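Local coordinates for protein fusolin (Anomala cuprea entomopoxvirus, PDB 4YN1) that forms the crystalline spindles of an insect poxvirus that enhance virulence, probably acting on chitin as a lytic polysaccharide monooxygenase-like protein, at residues P179-R184 with A193-M198. Numbering follows the deposited sequence.
Sequences PLVNRR and ARVYRM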
# COMPACT_ATOMS: atom_id res chain seq x y z
N PRO A 179 1.74 18.92 -9.84
CA PRO A 179 2.32 20.09 -9.14
C PRO A 179 2.29 19.93 -7.63
O PRO A 179 1.36 19.36 -7.09
CB PRO A 179 1.41 21.24 -9.57
CG PRO A 179 0.10 20.62 -9.87
CD PRO A 179 0.42 19.24 -10.42
N LEU A 180 3.30 20.49 -6.96
CA LEU A 180 3.38 20.59 -5.52
C LEU A 180 2.45 21.70 -5.07
O LEU A 180 2.57 22.82 -5.55
CB LEU A 180 4.82 20.89 -5.11
CG LEU A 180 5.13 20.91 -3.64
CD1 LEU A 180 4.96 19.53 -3.01
CD2 LEU A 180 6.57 21.38 -3.41
N VAL A 181 1.53 21.40 -4.17
CA VAL A 181 0.52 22.34 -3.69
C VAL A 181 0.50 22.42 -2.19
O VAL A 181 1.00 21.54 -1.52
CB VAL A 181 -0.90 22.00 -4.24
CG1 VAL A 181 -0.97 22.15 -5.78
CG2 VAL A 181 -1.38 20.61 -3.81
N ASN A 182 -0.06 23.50 -1.64
CA ASN A 182 -0.23 23.63 -0.20
C ASN A 182 -1.22 22.60 0.30
O ASN A 182 -2.29 22.42 -0.29
CB ASN A 182 -0.79 25.02 0.15
CG ASN A 182 0.23 26.10 -0.09
OD1 ASN A 182 1.43 25.90 0.07
ND2 ASN A 182 -0.20 27.24 -0.54
N ARG A 183 -0.88 21.93 1.42
CA ARG A 183 -1.80 20.99 2.02
C ARG A 183 -3.02 21.75 2.55
O ARG A 183 -2.90 22.91 2.95
CB ARG A 183 -1.14 20.20 3.15
CG ARG A 183 -1.11 20.94 4.48
CD ARG A 183 -0.34 20.18 5.54
NE ARG A 183 -0.07 21.07 6.67
CZ ARG A 183 0.76 20.82 7.68
NH1 ARG A 183 1.45 19.69 7.71
NH2 ARG A 183 0.92 21.70 8.65
N ARG A 184 -4.17 21.10 2.56
CA ARG A 184 -5.35 21.75 3.13
C ARG A 184 -5.33 21.61 4.64
O ARG A 184 -4.60 20.77 5.20
CB ARG A 184 -6.64 21.12 2.58
CG ARG A 184 -6.79 21.22 1.08
CD ARG A 184 -8.24 20.91 0.67
NE ARG A 184 -8.38 20.83 -0.78
CZ ARG A 184 -8.24 19.73 -1.53
NH1 ARG A 184 -8.00 18.55 -0.96
NH2 ARG A 184 -8.38 19.79 -2.84
N ALA A 193 4.21 20.92 4.80
CA ALA A 193 3.18 21.94 4.55
C ALA A 193 2.68 21.82 3.13
O ALA A 193 1.71 22.48 2.79
CB ALA A 193 3.78 23.33 4.77
N ARG A 194 3.40 21.09 2.24
CA ARG A 194 3.03 20.95 0.83
C ARG A 194 2.91 19.47 0.49
O ARG A 194 3.60 18.63 1.06
CB ARG A 194 4.08 21.58 -0.08
CG ARG A 194 4.17 23.08 0.10
CD ARG A 194 5.31 23.71 -0.64
NE ARG A 194 5.27 25.15 -0.37
CZ ARG A 194 5.72 25.74 0.74
NH1 ARG A 194 6.35 25.03 1.67
NH2 ARG A 194 5.57 27.05 0.90
N VAL A 195 2.03 19.17 -0.44
CA VAL A 195 1.73 17.80 -0.85
C VAL A 195 1.58 17.72 -2.34
O VAL A 195 1.49 18.74 -3.01
CB VAL A 195 0.41 17.32 -0.16
CG1 VAL A 195 0.56 17.19 1.35
CG2 VAL A 195 -0.76 18.19 -0.53
N TYR A 196 1.43 16.50 -2.86
CA TYR A 196 1.07 16.25 -4.25
C TYR A 196 -0.31 15.61 -4.22
O TYR A 196 -0.47 14.52 -3.63
CB TYR A 196 2.03 15.30 -4.95
CG TYR A 196 3.43 15.84 -5.11
CD1 TYR A 196 3.74 16.74 -6.12
CD2 TYR A 196 4.44 15.47 -4.23
CE1 TYR A 196 5.04 17.24 -6.27
CE2 TYR A 196 5.73 15.97 -4.36
CZ TYR A 196 6.03 16.82 -5.41
OH TYR A 196 7.31 17.28 -5.55
N ARG A 197 -1.32 16.29 -4.76
CA ARG A 197 -2.66 15.77 -4.86
C ARG A 197 -2.95 15.48 -6.32
O ARG A 197 -2.59 16.26 -7.19
CB ARG A 197 -3.73 16.69 -4.28
CG ARG A 197 -3.62 16.87 -2.76
CD ARG A 197 -4.85 17.57 -2.15
NE ARG A 197 -5.04 18.89 -2.74
CZ ARG A 197 -4.57 20.04 -2.26
NH1 ARG A 197 -3.95 20.08 -1.08
NH2 ARG A 197 -4.75 21.16 -2.93
N MET A 198 -3.57 14.34 -6.60
CA MET A 198 -3.87 13.98 -7.99
C MET A 198 -5.19 13.22 -8.02
O MET A 198 -5.49 12.46 -7.10
CB MET A 198 -2.71 13.16 -8.63
CG MET A 198 -2.45 11.83 -7.96
SD MET A 198 -0.76 11.26 -7.91
CE MET A 198 -0.12 12.26 -6.48
O HOH W 1 -1.28 18.54 -6.69
O HOH W 2 -4.17 23.77 -1.83
O HOH W 3 3.79 26.51 -2.12
O HOH W 4 1.26 25.16 3.07
O HOH W 5 -4.36 18.40 1.25
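Val-181 and Val-195 form the hydrogen-bonded pair of an antiparallel beta hairpin whose short strand, 180-182, closes one edge of the four-stranded sheet in this LPMO-type, immunoglobulin-like sandwich. The hairpin illustrates how an edge strand can pack closely through side chains on both faces while water bridges its exposed margin. Two nearly straight backbone bonds fix the pair: Val-181 N to Val-195 O at 2.9 Å and Val-195 N to Val-181 O at 2.8 Å. Arg-183 N adds a third, to Ala-193 O.

The close-packed side belongs to Leu-180 and Tyr-196. CG of Leu-180 is anti to the backbone N (chi1 -175°), which carries the branch toward the ring, and CD1 lies over one face of the phenol ring, 3.9 Å from its centroid, a CH-pi contact. Phe-149 and Trp-215 also meet this ring, and its OH bonds to Glu-145.

Across the sheet, Arg-197 bends at chi3 and folds back over the short strand. Val-181 CG2 lies on one face of its guanidinium and the Arg-184 guanidinium on the opposite one, the two charged groups stacked with centres 3.8 Å apart and planes at 29°. Glu-135, salt-bridged to Arg-184 NH1 and more weakly paired with Arg-197, probably offsets the repulsion.

The exposed side round Asn-182 and Arg-194 is looser, and water does much of the joining. One water links Asn-182 OD1 to Arg-194 NE; another joins that OD1 to Ala-193 O. At Asn-182 O, a third water donates from 2.8 Å while accepting from Arg-197 NH2, and Arg-197 NH1 bonds directly to the same oxygen at 3.0 Å, tilted 27° from the carbonyl plane.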